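Local coordinates for protein HepC.19480.a.B1 (Helicobacter pylori, PDB 6MTZ) that is of unknown function but is probably a phosphoesterase of the DHH family, with an N-terminal and a C-terminal domain, at residues M175-Q180 and K199-V204; R223-A228 and E236-I241. All coordinates share one frame; numbering follows the deposited sequence.

How the contacts relate
Contact 1 and contact 2 follow one another along the chain, their centres about 15 Å apart, in the helical region between the parallel-sheet N-terminal domain and the mixed-sheet C-terminal domain. Contact 1 pairs helix 168-180 with helix 190-203; contact 2 joins helix 213-228 to the start of helix 238-251. Several residues link them, chiefly Leu-200 and Lys-225. Leu-200, a partner of Met-177 in contact 1, reaches Lys-225 of contact 2 with its CD2, 3.9 Å from Lys-225 CG. Beyond that carbon the chain bends at chi3, and Lys-225 NZ lies 3.2 Å from Gln-180 O, a probable but weak hydrogen bond to the end of segment 175-180. Glu-203 also packs on Leu-224.

Contact 1: M175-Q180 and K199-V204; sequences MRMITQ and KLLEEV
The flat group at the centre is the peptide joining Leu-200 to Leu-201, and the terminal methyl of Met-177 lies over one face of it. Met-177 CE stands 3.6 Å from Leu-201 N, almost straight above that atom, and 3.7 Å from Leu-201 CA. At the edge of the same peptide, Leu-200 O takes a hydrogen bond from Tyr-217 OH, so the carbonyl of this buried leucine has a polar partner. Met-177 gets there by setting CG anti to its backbone N (chi1 177°) and then folding at the next two bonds, which turns the sulfur and methyl onto the facing helix. Met-177 SD rests 3.7 Å from Leu-200 CB and 3.9 Å from Leu-200 CD1, the two side chains meeting at a slant. The side chain of Leu-201 meets it less closely, Leu-201 CB lying 4.0 Å from Met-177 CE. Helices 168-180 and 190-203 are successive members of the helical region that follows the parallel-sheet domain. Leu-201 also packs on Leu-19, Ala-23 and Leu-26 of helix 19-29, so the pair is joined to that domain as well. Tyr-217 and Leu-221 of helix 213-228 also touch Met-177. A flexible, unbranched thioether suits this crossing: it is slim enough to reach a backbone face between two leucines, and it brings no strongly polar atom into the apolar interior. Nearby, Lys-197 NZ donates to Ile-178 O, adding a polar tie between the two helices next to the methionine contact.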
loop_
_atom_site.group_PDB
_atom_site.type_symbol
_atom_site.label_atom_id
_atom_site.label_comp_id
_atom_site.label_asym_id
_atom_site.label_seq_id
_atom_site.Cartn_x
_atom_site.Cartn_y
_atom_site.Cartn_z
ATOM N N MET A 175 -11.930 -4.798 -9.792
ATOM C CA MET A 175 -10.779 -4.043 -10.269
ATOM C C MET A 175 -10.940 -2.556 -9.960
ATOM O O MET A 175 -10.040 -1.914 -9.399
ATOM C CB MET A 175 -10.618 -4.282 -11.769
ATOM C CG MET A 175 -9.331 -3.806 -12.376
ATOM S SD MET A 175 -9.257 -4.377 -14.107
ATOM C CE MET A 175 -10.397 -3.258 -14.912
ATOM N N ARG A 176 -12.089 -1.987 -10.319
ATOM C CA ARG A 176 -12.357 -0.604 -9.941
ATOM C C ARG A 176 -12.372 -0.440 -8.422
ATOM O O ARG A 176 -11.924 0.583 -7.900
ATOM C CB ARG A 176 -13.679 -0.140 -10.552
ATOM C CG ARG A 176 -14.127 1.272 -10.131
ATOM C CD ARG A 176 -15.255 1.768 -11.040
ATOM N NE ARG A 176 -16.232 0.697 -11.191
ATOM C CZ ARG A 176 -17.255 0.504 -10.365
ATOM N NH1 ARG A 176 -17.452 1.344 -9.356
ATOM N NH2 ARG A 176 -18.082 -0.521 -10.557
ATOM N N MET A 177 -12.897 -1.433 -7.690
ATOM C CA MET A 177 -12.903 -1.323 -6.232
ATOM C C MET A 177 -11.494 -1.106 -5.691
ATOM O O MET A 177 -11.281 -0.274 -4.795
ATOM C CB MET A 177 -13.520 -2.568 -5.595
ATOM C CG MET A 177 -13.495 -2.550 -4.041
ATOM S SD MET A 177 -11.968 -3.125 -3.259
ATOM C CE MET A 177 -12.173 -4.898 -3.470
ATOM N N ILE A 178 -10.516 -1.844 -6.221
ATOM C CA ILE A 178 -9.153 -1.735 -5.713
ATOM C C ILE A 178 -8.561 -0.377 -6.070
ATOM O O ILE A 178 -7.856 0.241 -5.261
ATOM C CB ILE A 178 -8.293 -2.897 -6.249
ATOM C CG1 ILE A 178 -8.740 -4.190 -5.606
ATOM C CG2 ILE A 178 -6.804 -2.653 -5.973
ATOM C CD1 ILE A 178 -8.475 -4.218 -4.083
ATOM N N THR A 179 -8.840 0.110 -7.281
ATOM C CA THR A 179 -8.295 1.393 -7.721
ATOM C C THR A 179 -8.822 2.541 -6.869
ATOM O O THR A 179 -8.097 3.503 -6.589
ATOM C CB THR A 179 -8.647 1.636 -9.193
ATOM O OG1 THR A 179 -8.030 0.644 -10.027
ATOM C CG2 THR A 179 -8.198 3.007 -9.624
ATOM N N GLN A 180 -10.081 2.463 -6.453
ATOM C CA GLN A 180 -10.770 3.589 -5.845
ATOM C C GLN A 180 -10.834 3.503 -4.334
ATOM O O GLN A 180 -11.385 4.410 -3.702
ATOM C CB GLN A 180 -12.185 3.706 -6.420
ATOM C CG GLN A 180 -12.184 4.183 -7.879
ATOM C CD GLN A 180 -13.599 4.362 -8.465
ATOM O OE1 GLN A 180 -14.598 3.903 -7.905
ATOM N NE2 GLN A 180 -13.673 5.012 -9.596
ATOM N N LYS A 199 -9.846 -6.827 3.160
ATOM C CA LYS A 199 -11.168 -7.049 3.738
ATOM C C LYS A 199 -12.247 -6.873 2.677
ATOM O O LYS A 199 -13.132 -7.720 2.528
ATOM C CB LYS A 199 -11.419 -6.094 4.909
ATOM N N LEU A 200 -12.183 -5.772 1.922
ATOM C CA LEU A 200 -13.189 -5.517 0.888
ATOM C C LEU A 200 -13.212 -6.626 -0.157
ATOM O O LEU A 200 -14.286 -7.039 -0.616
ATOM C CB LEU A 200 -12.917 -4.168 0.198
ATOM C CG LEU A 200 -13.044 -2.914 1.075
ATOM C CD1 LEU A 200 -12.486 -1.705 0.365
ATOM C CD2 LEU A 200 -14.510 -2.675 1.431
ATOM N N LEU A 201 -12.038 -7.090 -0.582
ATOM C CA LEU A 201 -11.996 -8.115 -1.622
ATOM C C LEU A 201 -12.544 -9.429 -1.095
ATOM O O LEU A 201 -13.368 -10.073 -1.754
ATOM C CB LEU A 201 -10.562 -8.278 -2.141
ATOM C CG LEU A 201 -10.414 -9.335 -3.230
ATOM C CD1 LEU A 201 -11.279 -8.934 -4.405
ATOM C CD2 LEU A 201 -8.942 -9.491 -3.636
ATOM N N GLU A 202 -12.131 -9.827 0.115
ATOM C CA GLU A 202 -12.661 -11.064 0.695
ATOM C C GLU A 202 -14.186 -11.042 0.821
ATOM O O GLU A 202 -14.829 -12.091 0.686
ATOM C CB GLU A 202 -12.030 -11.343 2.069
ATOM C CG GLU A 202 -12.552 -12.655 2.689
ATOM C CD GLU A 202 -11.766 -13.150 3.896
ATOM O OE1 GLU A 202 -10.626 -12.678 4.139
ATOM O OE2 GLU A 202 -12.302 -14.032 4.599
ATOM N N GLU A 203 -14.794 -9.870 1.064
ATOM C CA GLU A 203 -16.257 -9.830 1.196
ATOM C C GLU A 203 -16.963 -10.250 -0.087
ATOM O O GLU A 203 -18.135 -10.640 -0.045
ATOM C CB GLU A 203 -16.751 -8.425 1.621
ATOM C CG GLU A 203 -16.978 -8.276 3.139
ATOM C CD GLU A 203 -16.866 -6.829 3.644
ATOM O OE1 GLU A 203 -17.000 -6.604 4.868
ATOM O OE2 GLU A 203 -16.623 -5.918 2.827
ATOM N N VAL A 204 -16.283 -10.199 -1.231
ATOM C CA VAL A 204 -16.886 -10.692 -2.468
ATOM C C VAL A 204 -17.333 -12.145 -2.337
ATOM O O VAL A 204 -18.217 -12.590 -3.079
ATOM C CB VAL A 204 -15.882 -10.502 -3.634
ATOM C CG1 VAL A 204 -16.335 -11.178 -4.889
ATOM C CG2 VAL A 204 -15.694 -9.043 -3.904
#

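Contact 2: R223-A228 and E236-I241; sequences RLKKIA and ETMDNI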
loop_
_atom_site.group_PDB
_atom_site.type_symbol
_atom_site.label_atom_id
_atom_site.label_comp_id
_atom_site.label_asym_id
_atom_site.label_seq_id
_atom_site.Cartn_x
_atom_site.Cartn_y
_atom_site.Cartn_z
ATOM N N ARG A 223 -21.362 1.400 1.052
ATOM C CA ARG A 223 -21.702 1.219 2.459
ATOM C C ARG A 223 -20.700 0.291 3.134
ATOM O O ARG A 223 -20.275 0.540 4.268
ATOM C CB ARG A 223 -23.137 0.675 2.587
ATOM C CG ARG A 223 -23.634 0.530 4.027
ATOM C CD ARG A 223 -25.125 0.150 4.135
ATOM N NE ARG A 223 -25.496 0.025 5.542
ATOM C CZ ARG A 223 -25.986 1.018 6.277
ATOM N NH1 ARG A 223 -26.219 2.197 5.728
ATOM N NH2 ARG A 223 -26.254 0.828 7.563
ATOM N N LEU A 224 -20.275 -0.764 2.428
ATOM C CA LEU A 224 -19.262 -1.667 2.974
ATOM C C LEU A 224 -17.957 -0.939 3.267
ATOM O O LEU A 224 -17.317 -1.195 4.291
ATOM C CB LEU A 224 -18.996 -2.833 2.013
ATOM C CG LEU A 224 -20.105 -3.864 1.821
ATOM C CD1 LEU A 224 -19.634 -4.953 0.827
ATOM C CD2 LEU A 224 -20.508 -4.477 3.168
ATOM N N LYS A 225 -17.536 -0.045 2.369
ATOM C CA LYS A 225 -16.301 0.700 2.592
ATOM C C LYS A 225 -16.399 1.564 3.840
ATOM O O LYS A 225 -15.444 1.644 4.624
ATOM C CB LYS A 225 -15.971 1.571 1.376
ATOM C CG LYS A 225 -15.714 0.793 0.078
ATOM C CD LYS A 225 -15.516 1.781 -1.097
ATOM C CE LYS A 225 -14.272 2.651 -0.875
ATOM N NZ LYS A 225 -13.937 3.495 -2.093
ATOM N N LYS A 226 -17.529 2.256 4.012
ATOM C CA LYS A 226 -17.722 3.084 5.197
ATOM C C LYS A 226 -17.599 2.252 6.465
ATOM O O LYS A 226 -17.028 2.707 7.464
ATOM C CB LYS A 226 -19.093 3.771 5.161
ATOM C CG LYS A 226 -19.191 4.966 4.249
ATOM C CD LYS A 226 -20.504 5.716 4.541
ATOM C CE LYS A 226 -20.559 7.056 3.872
ATOM N NZ LYS A 226 -21.827 7.787 4.136
ATOM N N ILE A 227 -18.119 1.023 6.437
ATOM C CA ILE A 227 -18.056 0.170 7.616
ATOM C C ILE A 227 -16.647 -0.365 7.812
ATOM O O ILE A 227 -16.140 -0.408 8.940
ATOM C CB ILE A 227 -19.089 -0.965 7.504
ATOM C CG1 ILE A 227 -20.493 -0.391 7.689
ATOM C CG2 ILE A 227 -18.845 -2.024 8.557
ATOM C CD1 ILE A 227 -21.543 -1.343 7.310
ATOM N N ALA A 228 -15.985 -0.769 6.728
ATOM C CA ALA A 228 -14.626 -1.293 6.880
ATOM C C ALA A 228 -13.683 -0.220 7.410
ATOM O O ALA A 228 -12.683 -0.537 8.062
ATOM C CB ALA A 228 -14.115 -1.841 5.548
ATOM N N GLU A 236 -22.631 9.265 9.219
ATOM C CA GLU A 236 -21.380 9.923 8.857
ATOM C C GLU A 236 -21.157 9.916 7.347
ATOM O O GLU A 236 -21.490 8.942 6.664
ATOM C CB GLU A 236 -20.192 9.243 9.559
ATOM C CG GLU A 236 -20.339 9.180 11.079
ATOM C CD GLU A 236 -19.191 8.451 11.752
ATOM O OE1 GLU A 236 -18.906 7.296 11.380
ATOM O OE2 GLU A 236 -18.571 9.039 12.661
ATOM N N THR A 237 -20.577 11.001 6.834
ATOM C CA THR A 237 -20.179 11.052 5.432
ATOM C C THR A 237 -18.850 10.340 5.221
ATOM O O THR A 237 -18.065 10.139 6.150
ATOM C CB THR A 237 -20.027 12.493 4.932
ATOM O OG1 THR A 237 -18.928 13.107 5.618
ATOM C CG2 THR A 237 -21.320 13.299 5.138
ATOM N N MET A 238 -18.593 9.979 3.963
ATOM C CA MET A 238 -17.356 9.272 3.650
ATOM C C MET A 238 -16.145 10.149 3.930
ATOM O O MET A 238 -15.140 9.677 4.477
ATOM C CB MET A 238 -17.375 8.816 2.195
ATOM C CG MET A 238 -16.086 8.152 1.748
ATOM S SD MET A 238 -15.695 6.677 2.718
ATOM C CE MET A 238 -16.540 5.426 1.772
ATOM N N ASP A 239 -16.239 11.446 3.606
ATOM C CA ASP A 239 -15.099 12.333 3.819
ATOM C C ASP A 239 -14.786 12.495 5.307
ATOM O O ASP A 239 -13.611 12.581 5.676
ATOM C CB ASP A 239 -15.312 13.693 3.117
ATOM C CG ASP A 239 -16.641 14.359 3.478
ATOM O OD1 ASP A 239 -16.749 14.902 4.593
ATOM O OD2 ASP A 239 -17.577 14.364 2.642
ATOM N N ASN A 240 -15.787 12.460 6.191
ATOM C CA ASN A 240 -15.425 12.470 7.610
ATOM C C ASN A 240 -14.988 11.101 8.110
ATOM O O ASN A 240 -14.149 11.017 9.014
ATOM C CB ASN A 240 -16.573 13.010 8.456
ATOM C CG ASN A 240 -16.773 14.489 8.241
ATOM O OD1 ASN A 240 -15.818 15.219 7.978
ATOM N ND2 ASN A 240 -18.012 14.937 8.313
ATOM N N ILE A 241 -15.537 10.020 7.554
ATOM C CA ILE A 241 -15.099 8.690 7.967
ATOM C C ILE A 241 -13.644 8.466 7.580
ATOM O O ILE A 241 -12.851 7.953 8.380
ATOM C CB ILE A 241 -16.022 7.623 7.366
ATOM C CG1 ILE A 241 -17.416 7.762 8.005
ATOM C CG2 ILE A 241 -15.433 6.200 7.561
ATOM C CD1 ILE A 241 -18.467 6.966 7.276
#
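Lys-226 reaches from helix 213-228 across to the start of helix 238-251 in a helix-loop-helix junction whose second helix is N-capped by Thr-237. Its CB touches Ile-241 CD1 at 3.9 Å. One bond further on, Lys-226 CG meets two methyl groups, Met-238 CE at 3.7 Å and the same Ile-241 CD1, and Lys-226 CD continues past Ile-241 CD1 at 3.6 Å, the two chains crossing nearly at right angles. With every torsion beyond CG near 180°, the lysine is fully extended and passes over the first turn of the helix, bringing CE within 3.5 Å of Met-238 N. At the tip, Lys-226 NZ donates to Glu-236 O over 2.8 Å; the nitrogen lies in the carbonyl plane, with a C=O...N angle of 149°. Lysine suits the place because its long aliphatic stem can pack against methionine and isoleucine while its ammonium satisfies a backbone oxygen just before the helix. Met-238, bent at chi2 and chi3, brings its methyl back to the first helix, where CE also lies 3.9 Å from Lys-225 CB. The far end of Lys-225 belongs elsewhere, in a salt bridge with Glu-183. Glu-236 likewise uses its carboxylate outside the contact, OE1 accepting from Asp-232 N in the connecting loop. Helix 238-251 then runs on toward the mixed-sheet domain. Its cap is made by Thr-237 OG1, which accepts from Asn-240 N at 3.3 Å with an N-H...O angle of 159°.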